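Local coordinates for protein vibralactone Cyclase (Boreostereum vibrans, PDB 6KD0) that is a hydrolase-fold enzyme whose cyclization reaction forms the fused bicyclic beta-lactone of vibralactone, at residues Y83-S88 against Q126-S131; T92-L97 against P167-V172; T199-Q204 against N269-F274. All blocks are in the same frame, centred on the assembly; numbering follows the deposited sequence.

Contact 1 of 3, residues Y83-S88 against Q126-S131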
ATOM      1  N   TYR A  83      -7.969  14.513  -3.325  1.00 20.11           N
ATOM      2  CA  TYR A  83      -7.651  14.731  -4.728  1.00 18.99           C
ATOM      3  C   TYR A  83      -8.973  14.579  -5.463  1.00 25.07           C
ATOM      4  O   TYR A  83      -9.525  13.471  -5.519  1.00 25.52           O
ATOM      5  CB  TYR A  83      -6.621  13.709  -5.237  1.00 21.69           C
ATOM      6  CG  TYR A  83      -5.318  13.672  -4.464  1.00 23.66           C
ATOM      7  CD1 TYR A  83      -5.247  13.055  -3.212  1.00 22.55           C
ATOM      8  CD2 TYR A  83      -4.158  14.241  -4.981  1.00 19.36           C
ATOM      9  CE1 TYR A  83      -4.068  13.031  -2.497  1.00 19.63           C
ATOM     10  CE2 TYR A  83      -2.964  14.216  -4.267  1.00 22.74           C
ATOM     11  CZ  TYR A  83      -2.932  13.606  -3.024  1.00 21.37           C
ATOM     12  OH  TYR A  83      -1.757  13.586  -2.300  1.00 20.81           O
ATOM     13  N   ILE A  84      -9.485  15.677  -6.011  1.00 23.27           N
ATOM     14  CA  ILE A  84     -10.869  15.785  -6.450  1.00 23.35           C
ATOM     15  C   ILE A  84     -10.861  16.110  -7.937  1.00 26.94           C
ATOM     16  O   ILE A  84     -10.283  17.125  -8.330  1.00 24.64           O
ATOM     17  CB  ILE A  84     -11.615  16.873  -5.662  1.00 24.69           C
ATOM     18  CG1 ILE A  84     -11.463  16.613  -4.159  1.00 25.60           C
ATOM     19  CG2 ILE A  84     -13.069  16.978  -6.141  1.00 27.00           C
ATOM     20  CD1 ILE A  84     -11.619  17.838  -3.284  1.00 30.84           C
ATOM     21  N   PRO A  85     -11.463  15.278  -8.798  1.00 22.71           N
ATOM     22  CA  PRO A  85     -11.537  15.613 -10.227  1.00 28.66           C
ATOM     23  C   PRO A  85     -12.467  16.786 -10.463  1.00 25.15           C
ATOM     24  O   PRO A  85     -13.525  16.898  -9.836  1.00 26.58           O
ATOM     25  CB  PRO A  85     -12.092  14.341 -10.880  1.00 25.35           C
ATOM     26  CG  PRO A  85     -12.663  13.520  -9.789  1.00 26.87           C
ATOM     27  CD  PRO A  85     -12.089  13.985  -8.476  1.00 23.43           C
ATOM     28  N   THR A  86     -12.065  17.660 -11.390  1.00 24.78           N
ATOM     29  CA  THR A  86     -12.833  18.860 -11.691  1.00 27.03           C
ATOM     30  C   THR A  86     -12.891  19.119 -13.186  1.00 29.42           C
ATOM     31  O   THR A  86     -12.930  20.276 -13.605  1.00 29.37           O
ATOM     32  CB  THR A  86     -12.261  20.105 -11.003  1.00 26.63           C
ATOM     33  OG1 THR A  86     -10.945  20.374 -11.504  1.00 28.58           O
ATOM     34  CG2 THR A  86     -12.216  19.948  -9.506  1.00 28.79           C
ATOM     35  N   SER A  87     -12.864  18.062 -14.006  1.00 24.87           N
ATOM     36  CA  SER A  87     -12.980  18.243 -15.451  1.00 30.51           C
ATOM     37  C   SER A  87     -14.418  18.180 -15.952  1.00 33.83           C
ATOM     38  O   SER A  87     -14.701  18.679 -17.050  1.00 33.56           O
ATOM     39  CB  SER A  87     -12.128  17.214 -16.196  1.00 25.68           C
ATOM     40  OG  SER A  87     -12.469  15.884 -15.846  1.00 33.29           O
ATOM     41  N   SER A  88     -15.327  17.570 -15.195  1.00 30.65           N
ATOM     42  CA  SER A  88     -16.733  17.587 -15.581  1.00 31.50           C
ATOM     43  C   SER A  88     -17.270  19.018 -15.586  1.00 31.88           C
ATOM     44  O   SER A  88     -16.925  19.813 -14.706  1.00 26.01           O
ATOM     45  CB  SER A  88     -17.561  16.734 -14.626  1.00 31.32           C
ATOM     46  OG  SER A  88     -18.943  16.884 -14.894  1.00 28.97           O
ATOM     47  N   GLN A 126     -11.437   9.246 -12.623  1.00 21.19           N
ATOM     48  CA  GLN A 126     -12.553  10.038 -12.122  1.00 25.20           C
ATOM     49  C   GLN A 126     -13.015   9.517 -10.759  1.00 24.84           C
ATOM     50  O   GLN A 126     -14.164   9.119 -10.570  1.00 21.33           O
ATOM     51  CB  GLN A 126     -13.693  10.055 -13.145  1.00 25.57           C
ATOM     52  CG  GLN A 126     -13.303  10.765 -14.448  1.00 30.70           C
ATOM     53  CD  GLN A 126     -13.069  12.254 -14.248  1.00 26.13           C
ATOM     54  OE1 GLN A 126     -14.007  13.010 -14.022  1.00 28.18           O
ATOM     55  NE2 GLN A 126     -11.811  12.672 -14.296  1.00 26.60           N
ATOM     56  N   VAL A 127     -12.083   9.517  -9.800  1.00 22.77           N
ATOM     57  CA  VAL A 127     -12.388   9.184  -8.414  1.00 21.93           C
ATOM     58  C   VAL A 127     -11.748  10.245  -7.539  1.00 25.27           C
ATOM     59  O   VAL A 127     -10.771  10.880  -7.928  1.00 25.85           O
ATOM     60  CB  VAL A 127     -11.882   7.782  -8.000  1.00 23.86           C
ATOM     61  CG1 VAL A 127     -12.443   6.699  -8.929  1.00 22.73           C
ATOM     62  CG2 VAL A 127     -10.360   7.754  -7.985  1.00 24.34           C
ATOM     63  N   CYS A 128     -12.322  10.443  -6.352  1.00 18.06           N
ATOM     64  CA  CYS A 128     -11.701  11.248  -5.313  1.00 23.76           C
ATOM     65  C   CYS A 128     -10.735  10.362  -4.539  1.00 23.76           C
ATOM     66  O   CYS A 128     -11.131   9.309  -4.035  1.00 24.34           O
ATOM     67  CB  CYS A 128     -12.743  11.833  -4.361  1.00 25.16           C
ATOM     68  SG  CYS A 128     -13.919  12.915  -5.187  1.00 26.02           S
ATOM     69  N   ALA A 129      -9.482  10.779  -4.457  1.00 22.72           N
ATOM     70  CA  ALA A 129      -8.476  10.044  -3.706  1.00 21.25           C
ATOM     71  C   ALA A 129      -8.246  10.714  -2.361  1.00 20.64           C
ATOM     72  O   ALA A 129      -8.377  11.933  -2.225  1.00 18.76           O
ATOM     73  CB  ALA A 129      -7.159   9.955  -4.468  1.00 17.93           C
ATOM     74  N   VAL A 130      -7.890   9.908  -1.366  1.00 19.37           N
ATOM     75  CA  VAL A 130      -7.584  10.395  -0.026  1.00 17.80           C
ATOM     76  C   VAL A 130      -6.261   9.777   0.398  1.00 18.25           C
ATOM     77  O   VAL A 130      -6.054   8.574   0.210  1.00 20.99           O
ATOM     78  CB  VAL A 130      -8.697  10.015   0.972  1.00 19.59           C
ATOM     79  CG1 VAL A 130      -8.413  10.615   2.336  1.00 17.16           C
ATOM     80  CG2 VAL A 130     -10.050  10.437   0.443  1.00 19.73           C
ATOM     81  N   SER A 131      -5.371  10.596   0.949  1.00 18.85           N
ATOM     82  CA  SER A 131      -4.062  10.171   1.439  1.00 16.97           C
ATOM     83  C   SER A 131      -3.870  10.735   2.842  1.00 18.58           C
ATOM     84  O   SER A 131      -4.206  11.895   3.087  1.00 19.24           O
ATOM     85  CB  SER A 131      -2.961  10.675   0.514  1.00 17.71           C
ATOM     86  OG  SER A 131      -1.719  10.060   0.831  1.00 21.99           O
TER
HETATM   87  O   HOH W   1      -0.444  11.227  -1.479  1.00 23.48           O
HETATM   88  O   HOH W   2     -10.340  15.420 -14.151  1.00 24.27           O
HETATM   89  O   HOH W   3     -14.484  15.624 -13.268  1.00 26.46           O
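Tyr83 and Ala129 meet as a large knob beside a small one. In this antiparallel hydrogen-bonded pair both side chains rise from the same face of the sheet, and the short methyl of Ala129 leaves a shallow step against which the tyrosine ring leans, CD1 lying 3.9 Å from Ala129 CB. The ring has CG anti to the carbonyl carbon (chi1 -57°) and runs along the neighbouring strand, so its CE1 corner reaches Ser131 CB while Ala129 O sits in the ring plane at its edge. Tyr83 N bonds to Ala129 O at 2.8 Å and Ala129 N to Tyr83 O at 2.9 Å, each N lying in the plane of the carbonyl it donates to. At the ring's tip a water donates to Tyr83 OH and to Ser131 OG, and the phenol is also hydrogen-bonded to Asp115; a tyrosine suits this place because its body packs against Leu118 and Cys122 of helix 115-125 while its end stays polar.

Farther along, the ring of Pro85 fills the hollow where the strands part. Its CD rests 3.4 Å from Val127 O and 3.9 Å from Cys128 SG, and its CB lies beside the amide of Gln126. Gln126 follows helix 115-125 with positive phi (55°), and its side chain, bent at chi2 (-67°), folds back over the proline toward Ser87. Ser87 OG stays 3.6 Å from Gln126 NE2; one water links these two atoms, and another links Ser87 OG and Ser88 N with Gln126 OE1. Gln126 NE2 is also tied to Asp123 O. The contact joins the antiparallel strand 76-85 to strand 128-132, where the alpha/beta hydrolase sheet passes from its antiparallel edge to its parallel centre.

Contact 2 of 3, residues T92-L97 against P167-V172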
ATOM      1  N   THR A  92     -21.207  19.845  -9.234  1.00 30.99           N
ATOM      2  CA  THR A  92     -21.859  19.128  -8.143  1.00 30.62           C
ATOM      3  C   THR A  92     -21.788  17.606  -8.287  1.00 31.57           C
ATOM      4  O   THR A  92     -22.365  16.888  -7.463  1.00 27.54           O
ATOM      5  CB  THR A  92     -23.325  19.570  -8.026  1.00 32.40           C
ATOM      6  OG1 THR A  92     -24.094  18.974  -9.076  1.00 31.02           O
ATOM      7  CG2 THR A  92     -23.438  21.093  -8.149  1.00 34.03           C
ATOM      8  N   LYS A  93     -21.096  17.101  -9.306  1.00 25.36           N
ATOM      9  CA  LYS A  93     -20.959  15.665  -9.499  1.00 27.24           C
ATOM     10  C   LYS A  93     -20.201  15.041  -8.330  1.00 27.90           C
ATOM     11  O   LYS A  93     -19.279  15.650  -7.783  1.00 25.15           O
ATOM     12  CB  LYS A  93     -20.226  15.399 -10.816  1.00 27.22           C
ATOM     13  CG  LYS A  93     -20.312  13.981 -11.337  1.00 28.81           C
ATOM     14  CD  LYS A  93     -19.731  13.920 -12.746  1.00 32.29           C
ATOM     15  CE  LYS A  93     -19.389  12.500 -13.184  1.00 32.24           C
ATOM     16  NZ  LYS A  93     -20.580  11.641 -13.383  1.00 38.03           N
ATOM     17  N   THR A  94     -20.602  13.827  -7.941  1.00 24.59           N
ATOM     18  CA  THR A  94     -19.896  13.043  -6.935  1.00 23.29           C
ATOM     19  C   THR A  94     -19.254  11.822  -7.583  1.00 27.29           C
ATOM     20  O   THR A  94     -19.747  11.292  -8.584  1.00 22.96           O
ATOM     21  CB  THR A  94     -20.825  12.601  -5.797  1.00 25.41           C
ATOM     22  OG1 THR A  94     -21.882  11.800  -6.332  1.00 29.39           O
ATOM     23  CG2 THR A  94     -21.413  13.812  -5.089  1.00 26.87           C
ATOM     24  N   TYR A  95     -18.155  11.371  -6.997  1.00 24.75           N
ATOM     25  CA  TYR A  95     -17.296  10.358  -7.588  1.00 23.62           C
ATOM     26  C   TYR A  95     -17.069   9.220  -6.610  1.00 22.19           C
ATOM     27  O   TYR A  95     -17.258   9.390  -5.402  1.00 22.79           O
ATOM     28  CB  TYR A  95     -15.945  10.968  -7.982  1.00 23.03           C
ATOM     29  CG  TYR A  95     -16.101  12.133  -8.915  1.00 21.41           C
ATOM     30  CD1 TYR A  95     -16.200  11.934 -10.287  1.00 27.49           C
ATOM     31  CD2 TYR A  95     -16.190  13.429  -8.424  1.00 26.08           C
ATOM     32  CE1 TYR A  95     -16.357  12.998 -11.154  1.00 30.96           C
ATOM     33  CE2 TYR A  95     -16.339  14.508  -9.286  1.00 28.09           C
ATOM     34  CZ  TYR A  95     -16.421  14.286 -10.643  1.00 30.80           C
ATOM     35  OH  TYR A  95     -16.572  15.371 -11.479  1.00 26.52           O
ATOM     36  N   PRO A  96     -16.652   8.047  -7.100  1.00 22.30           N
ATOM     37  CA  PRO A  96     -16.221   6.987  -6.178  1.00 22.52           C
ATOM     38  C   PRO A  96     -15.033   7.446  -5.347  1.00 23.15           C
ATOM     39  O   PRO A  96     -14.388   8.463  -5.639  1.00 21.65           O
ATOM     40  CB  PRO A  96     -15.847   5.821  -7.098  1.00 19.59           C
ATOM     41  CG  PRO A  96     -16.495   6.148  -8.445  1.00 24.00           C
ATOM     42  CD  PRO A  96     -16.557   7.638  -8.516  1.00 23.14           C
ATOM     43  N   LEU A  97     -14.747   6.671  -4.296  1.00 21.32           N
ATOM     44  CA  LEU A  97     -13.828   7.061  -3.227  1.00 19.04           C
ATOM     45  C   LEU A  97     -12.657   6.086  -3.188  1.00 17.52           C
ATOM     46  O   LEU A  97     -12.865   4.883  -3.019  1.00 21.96           O
ATOM     47  CB  LEU A  97     -14.557   7.043  -1.877  1.00 19.78           C
ATOM     48  CG  LEU A  97     -14.208   8.040  -0.772  1.00 24.82           C
ATOM     49  CD1 LEU A  97     -14.473   7.466   0.623  1.00 25.42           C
ATOM     50  CD2 LEU A  97     -12.812   8.564  -0.889  1.00 22.47           C
ATOM     51  N   PRO A 167     -19.081   7.089  -1.360  1.00 23.75           N
ATOM     52  CA  PRO A 167     -18.587   5.708  -1.296  1.00 24.01           C
ATOM     53  C   PRO A 167     -19.582   4.692  -1.813  1.00 23.47           C
ATOM     54  O   PRO A 167     -19.182   3.567  -2.137  1.00 23.21           O
ATOM     55  CB  PRO A 167     -18.286   5.505   0.196  1.00 26.41           C
ATOM     56  CG  PRO A 167     -19.073   6.534   0.911  1.00 27.60           C
ATOM     57  CD  PRO A 167     -19.222   7.704  -0.034  1.00 23.37           C
ATOM     58  N   LYS A 168     -20.868   5.047  -1.909  1.00 23.62           N
ATOM     59  CA  LYS A 168     -21.827   4.168  -2.566  1.00 27.90           C
ATOM     60  C   LYS A 168     -21.516   3.998  -4.042  1.00 29.85           C
ATOM     61  O   LYS A 168     -21.954   3.012  -4.639  1.00 26.28           O
ATOM     62  CB  LYS A 168     -23.252   4.705  -2.415  1.00 31.02           C
ATOM     63  CG  LYS A 168     -23.702   4.931  -0.983  1.00 32.33           C
ATOM     64  CD  LYS A 168     -24.138   3.651  -0.305  1.00 42.83           C
ATOM     65  CE  LYS A 168     -25.531   3.235  -0.752  1.00 54.74           C
ATOM     66  NZ  LYS A 168     -25.578   1.807  -1.185  1.00 62.09           N
ATOM     67  N   LYS A 169     -20.773   4.932  -4.636  1.00 23.71           N
ATOM     68  CA  LYS A 169     -20.338   4.786  -6.017  1.00 26.12           C
ATOM     69  C   LYS A 169     -19.092   3.921  -6.147  1.00 27.96           C
ATOM     70  O   LYS A 169     -18.655   3.650  -7.270  1.00 27.09           O
ATOM     71  CB  LYS A 169     -20.091   6.168  -6.624  1.00 23.27           C
ATOM     72  CG  LYS A 169     -21.335   7.049  -6.559  1.00 29.85           C
ATOM     73  CD  LYS A 169     -21.246   8.229  -7.507  1.00 30.98           C
ATOM     74  CE  LYS A 169     -22.600   8.927  -7.641  1.00 29.65           C
ATOM     75  NZ  LYS A 169     -22.520  10.049  -8.643  1.00 33.70           N
ATOM     76  N   GLY A 170     -18.548   3.446  -5.035  1.00 24.40           N
ATOM     77  CA  GLY A 170     -17.307   2.706  -5.049  1.00 25.67           C
ATOM     78  C   GLY A 170     -16.460   3.212  -3.912  1.00 23.29           C
ATOM     79  O   GLY A 170     -16.389   4.422  -3.687  1.00 20.60           O
ATOM     80  N   PHE A 171     -15.818   2.293  -3.192  1.00 22.28           N
ATOM     81  CA  PHE A 171     -15.062   2.634  -1.992  1.00 20.44           C
ATOM     82  C   PHE A 171     -13.919   1.620  -1.919  1.00 18.61           C
ATOM     83  O   PHE A 171     -14.085   0.518  -1.400  1.00 21.70           O
ATOM     84  CB  PHE A 171     -15.964   2.608  -0.761  1.00 18.91           C
ATOM     85  CG  PHE A 171     -15.331   3.157   0.486  1.00 20.81           C
ATOM     86  CD1 PHE A 171     -14.140   3.859   0.440  1.00 18.81           C
ATOM     87  CD2 PHE A 171     -15.948   2.970   1.720  1.00 20.16           C
ATOM     88  CE1 PHE A 171     -13.573   4.351   1.612  1.00 19.83           C
ATOM     89  CE2 PHE A 171     -15.389   3.458   2.880  1.00 19.37           C
ATOM     90  CZ  PHE A 171     -14.201   4.150   2.826  1.00 19.56           C
ATOM     91  N   VAL A 172     -12.771   2.000  -2.479  1.00 17.30           N
ATOM     92  CA  VAL A 172     -11.622   1.113  -2.626  1.00 19.64           C
ATOM     93  C   VAL A 172     -10.525   1.563  -1.671  1.00 18.44           C
ATOM     94  O   VAL A 172     -10.147   2.742  -1.663  1.00 18.95           O
ATOM     95  CB  VAL A 172     -11.112   1.100  -4.082  1.00 17.15           C
ATOM     96  CG1 VAL A 172      -9.800   0.316  -4.180  1.00 18.21           C
ATOM     97  CG2 VAL A 172     -12.165   0.495  -4.995  1.00 23.08           C
TER
HETATM   98  O   HOH W   4     -23.348  13.221  -9.043  1.00 33.19           O
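Leu97, Lys169 and Pro96 give up the most surface here: Leu97 opens a strand, Pro96 is the loop residue just before it, and Lys169 ends a 3-10 turn. Lys169 lies stretched out along segment 92-97: CG is anti to the carbonyl carbon and the chain is extended beyond it, so its methylenes pass Pro96 and Tyr95. The lysine chain crosses the Thr94 side chain at about a right angle, and its NZ makes two hydrogen bonds of 3.0 Å each, to Thr94 O and to Thr94 OG1. The carbonyl is met from above its plane, and the hydroxyl is brought to the same nitrogen by standing between the backbone N and carbonyl carbon (chi1 60°). A water held by Thr94 N adds a weak third bond. Lysine suits the spot because a long apolar stem can lie on the loop while its charged end stays at the margin.

Pro96 sets its CG 3.5 Å from Lys169 O and, beyond the contact, touches Phe338 of helix 321-338. Next to it Gly170 has phi 136° and psi 137°; at these angles a CB would jam against the carbonyl O of Lys169 and come close to Pro96 CB, so the residue with no side chain fits. From this point the two segments become neighbouring parallel strands of the alpha/beta hydrolase sheet, 97-101 and 171-176, Leu97 pairing with Phe171. Leu97 N bonds to Gly170 O at 2.9 Å, and its O receives Val172 N at 2.9 Å nearly along the C=O axis.

On the face covered by helix 144-158 the side chains of Leu97 and Phe171 lie side by side, pointing the same way. Leu97 CD1 comes obliquely to within 3.4 Å of Phe171 CE1, and also lies 4.3 Å from Pro167 CB, while Leu97 O sits in plane at the phenyl edge.

Contact 3 of 3, residues T199-Q204 against N269-F274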
ATOM      1  N   THR A 199     -21.808   2.089   4.177  1.00 26.62           N
ATOM      2  CA  THR A 199     -20.766   2.503   3.232  1.00 27.80           C
ATOM      3  C   THR A 199     -19.607   1.511   3.302  1.00 24.33           C
ATOM      4  O   THR A 199     -18.490   1.869   3.683  1.00 26.60           O
ATOM      5  CB  THR A 199     -20.294   3.930   3.525  1.00 25.22           C
ATOM      6  OG1 THR A 199     -19.653   3.973   4.813  1.00 25.45           O
ATOM      7  CG2 THR A 199     -21.473   4.911   3.509  1.00 29.85           C
ATOM      8  N   PRO A 200     -19.844   0.247   2.952  1.00 21.78           N
ATOM      9  CA  PRO A 200     -18.786  -0.753   3.066  1.00 21.29           C
ATOM     10  C   PRO A 200     -17.713  -0.536   2.016  1.00 22.97           C
ATOM     11  O   PRO A 200     -17.950   0.042   0.949  1.00 19.54           O
ATOM     12  CB  PRO A 200     -19.516  -2.081   2.823  1.00 25.96           C
ATOM     13  CG  PRO A 200     -20.612  -1.694   1.875  1.00 24.81           C
ATOM     14  CD  PRO A 200     -21.073  -0.331   2.376  1.00 25.97           C
ATOM     15  N   LEU A 201     -16.519  -1.036   2.327  1.00 20.56           N
ATOM     16  CA  LEU A 201     -15.478  -1.119   1.313  1.00 24.25           C
ATOM     17  C   LEU A 201     -15.968  -2.003   0.175  1.00 24.88           C
ATOM     18  O   LEU A 201     -16.602  -3.033   0.413  1.00 24.76           O
ATOM     19  CB  LEU A 201     -14.196  -1.693   1.915  1.00 20.82           C
ATOM     20  CG  LEU A 201     -13.435  -0.757   2.852  1.00 19.82           C
ATOM     21  CD1 LEU A 201     -12.269  -1.504   3.515  1.00 17.73           C
ATOM     22  CD2 LEU A 201     -12.899   0.449   2.082  1.00 21.15           C
ATOM     23  N   THR A 202     -15.694  -1.599  -1.066  1.00 21.44           N
ATOM     24  CA  THR A 202     -16.054  -2.425  -2.212  1.00 22.20           C
ATOM     25  C   THR A 202     -14.847  -3.056  -2.899  1.00 24.90           C
ATOM     26  O   THR A 202     -15.023  -3.785  -3.877  1.00 22.22           O
ATOM     27  CB  THR A 202     -16.862  -1.614  -3.234  1.00 27.46           C
ATOM     28  OG1 THR A 202     -16.051  -0.556  -3.767  1.00 23.69           O
ATOM     29  CG2 THR A 202     -18.076  -0.999  -2.565  1.00 21.77           C
ATOM     30  N   GLY A 203     -13.637  -2.800  -2.423  1.00 21.69           N
ATOM     31  CA  GLY A 203     -12.470  -3.379  -3.051  1.00 21.22           C
ATOM     32  C   GLY A 203     -11.220  -2.987  -2.299  1.00 20.41           C
ATOM     33  O   GLY A 203     -11.210  -2.032  -1.515  1.00 19.10           O
ATOM     34  N   GLN A 204     -10.161  -3.744  -2.554  1.00 20.08           N
ATOM     35  CA  GLN A 204      -8.892  -3.484  -1.905  1.00 18.41           C
ATOM     36  C   GLN A 204      -7.737  -3.829  -2.829  1.00 17.65           C
ATOM     37  O   GLN A 204      -7.723  -4.899  -3.436  1.00 18.68           O
ATOM     38  CB  GLN A 204      -8.758  -4.289  -0.615  1.00 18.71           C
ATOM     39  CG  GLN A 204      -7.392  -4.150   0.012  1.00 16.73           C
ATOM     40  CD  GLN A 204      -7.424  -4.520   1.464  1.00 20.38           C
ATOM     41  OE1 GLN A 204      -8.135  -5.447   1.852  1.00 22.73           O
ATOM     42  NE2 GLN A 204      -6.680  -3.789   2.286  1.00 20.35           N
ATOM     43  N   ASN A 269     -15.367 -12.669   3.776  1.00 21.50           N
ATOM     44  CA  ASN A 269     -16.201 -11.485   3.619  1.00 23.10           C
ATOM     45  C   ASN A 269     -15.371 -10.192   3.564  1.00 24.60           C
ATOM     46  O   ASN A 269     -15.875  -9.109   3.872  1.00 23.59           O
ATOM     47  CB  ASN A 269     -17.253 -11.411   4.736  1.00 23.44           C
ATOM     48  CG  ASN A 269     -18.409 -10.484   4.394  1.00 36.40           C
ATOM     49  OD1 ASN A 269     -18.717 -10.272   3.217  1.00 39.22           O
ATOM     50  ND2 ASN A 269     -19.047  -9.911   5.423  1.00 39.28           N
ATOM     51  N   LEU A 270     -14.094 -10.300   3.172  1.00 23.15           N
ATOM     52  CA  LEU A 270     -13.264  -9.144   2.880  1.00 22.21           C
ATOM     53  C   LEU A 270     -13.601  -8.626   1.489  1.00 23.96           C
ATOM     54  O   LEU A 270     -14.232  -9.332   0.697  1.00 24.74           O
ATOM     55  CB  LEU A 270     -11.788  -9.527   2.951  1.00 21.46           C
ATOM     56  CG  LEU A 270     -11.279  -9.924   4.336  1.00 19.65           C
ATOM     57  CD1 LEU A 270      -9.856 -10.437   4.244  1.00 20.78           C
ATOM     58  CD2 LEU A 270     -11.352  -8.748   5.281  1.00 22.24           C
ATOM     59  N   PRO A 271     -13.208  -7.396   1.164  1.00 22.27           N
ATOM     60  CA  PRO A 271     -13.459  -6.880  -0.191  1.00 21.94           C
ATOM     61  C   PRO A 271     -12.650  -7.643  -1.222  1.00 21.07           C
ATOM     62  O   PRO A 271     -11.616  -8.249  -0.896  1.00 23.02           O
ATOM     63  CB  PRO A 271     -13.017  -5.407  -0.115  1.00 23.79           C
ATOM     64  CG  PRO A 271     -12.859  -5.096   1.335  1.00 25.26           C
ATOM     65  CD  PRO A 271     -12.584  -6.387   2.042  1.00 19.19           C
ATOM     66  N   PRO A 272     -13.104  -7.657  -2.474  1.00 24.15           N
ATOM     67  CA  PRO A 272     -12.291  -8.239  -3.542  1.00 20.21           C
ATOM     68  C   PRO A 272     -10.899  -7.628  -3.510  1.00 18.73           C
ATOM     69  O   PRO A 272     -10.734  -6.440  -3.245  1.00 20.78           O
ATOM     70  CB  PRO A 272     -13.050  -7.871  -4.822  1.00 26.79           C
ATOM     71  CG  PRO A 272     -14.433  -7.507  -4.383  1.00 30.60           C
ATOM     72  CD  PRO A 272     -14.368  -7.066  -2.952  1.00 23.74           C
ATOM     73  N   LEU A 273      -9.893  -8.463  -3.746  1.00 22.04           N
ATOM     74  CA  LEU A 273      -8.506  -8.124  -3.467  1.00 20.37           C
ATOM     75  C   LEU A 273      -7.668  -8.228  -4.731  1.00 19.98           C
ATOM     76  O   LEU A 273      -7.591  -9.301  -5.333  1.00 23.76           O
ATOM     77  CB  LEU A 273      -7.937  -9.044  -2.390  1.00 20.35           C
ATOM     78  CG  LEU A 273      -6.438  -8.921  -2.144  1.00 21.71           C
ATOM     79  CD1 LEU A 273      -6.089  -7.533  -1.620  1.00 20.82           C
ATOM     80  CD2 LEU A 273      -6.001  -9.993  -1.160  1.00 22.75           C
ATOM     81  N   PHE A 274      -6.996  -7.132  -5.086  1.00 20.88           N
ATOM     82  CA  PHE A 274      -6.011  -7.086  -6.160  1.00 20.76           C
ATOM     83  C   PHE A 274      -4.641  -6.970  -5.502  1.00 19.41           C
ATOM     84  O   PHE A 274      -4.343  -5.961  -4.850  1.00 20.37           O
ATOM     85  CB  PHE A 274      -6.286  -5.918  -7.110  1.00 22.34           C
ATOM     86  CG  PHE A 274      -5.432  -5.914  -8.365  1.00 22.04           C
ATOM     87  CD1 PHE A 274      -4.178  -5.325  -8.375  1.00 21.44           C
ATOM     88  CD2 PHE A 274      -5.918  -6.451  -9.548  1.00 23.45           C
ATOM     89  CE1 PHE A 274      -3.411  -5.307  -9.531  1.00 22.19           C
ATOM     90  CE2 PHE A 274      -5.156  -6.443 -10.709  1.00 24.89           C
ATOM     91  CZ  PHE A 274      -3.897  -5.866 -10.699  1.00 26.50           C
TER
HETATM   92  O   HOH W   5      -9.423  -7.752   0.932  1.00 24.47           O
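Gln204 is gripped by both of its main-chain polar atoms: its N donates to Pro272 O at 2.8 Å, and its O accepts from Phe274 N at 2.9 Å, each donor lying nearly along the C=O axis. Bonding to the residues before and after Leu273 is the mark of a parallel pair, here the opening of strands 203-207 and 273-278 in the alpha/beta hydrolase sheet. The carbonyl of Gln204 also takes a CA-H...O contact from Leu273 CA.

The glutamine side chain leaves the strand with CG anti to the backbone N (chi1 174°) and runs extended, side by side with the Leu273 side chain and pointing the same way, CG packing 4.0 Å from Leu273 CD1. Its polar end would be costly to bury bare; a water donates to Gln204 OE1 and to Pro271 O, and NE2 has a weak hydrogen bond to Ser183 of helix 178-192.

Ahead of the pairing, two prolines, which have no N-H to offer, present apolar ring carbons. Pro271 CG meets Leu201 CB at 3.7 Å, and its CB fits against glycine, 3.5 Å from Gly203 N. Pro272 turns its CD to Thr202 O, also 3.5 Å away.

The three contacts sit at the end of a single sheet where its parallel strands begin and the antiparallel strand 76-85 finishes. Contacts 1 and 2 have centres about 9 Å apart and touch: Cys128 N lies 2.9 Å from Pro96 O, a probable hydrogen bond joining strand 128-132 to the start of 97-101. Contact 2 meets contact 3, about 14 Å away centre to centre, through Phe171 O and Thr202 N, 2.7 Å apart and probably hydrogen-bonded. Contacts 1 and 3 do not touch; their nearest atoms are about 10 Å apart. The likely nucleophile elbow, with Ser177 of a probable Ser-His-Asp triad, follows the C-terminal end of strand 171-176, whose beginning belongs to contact 2; the side chain of Gln204 in contact 3 lies near that elbow without touching it.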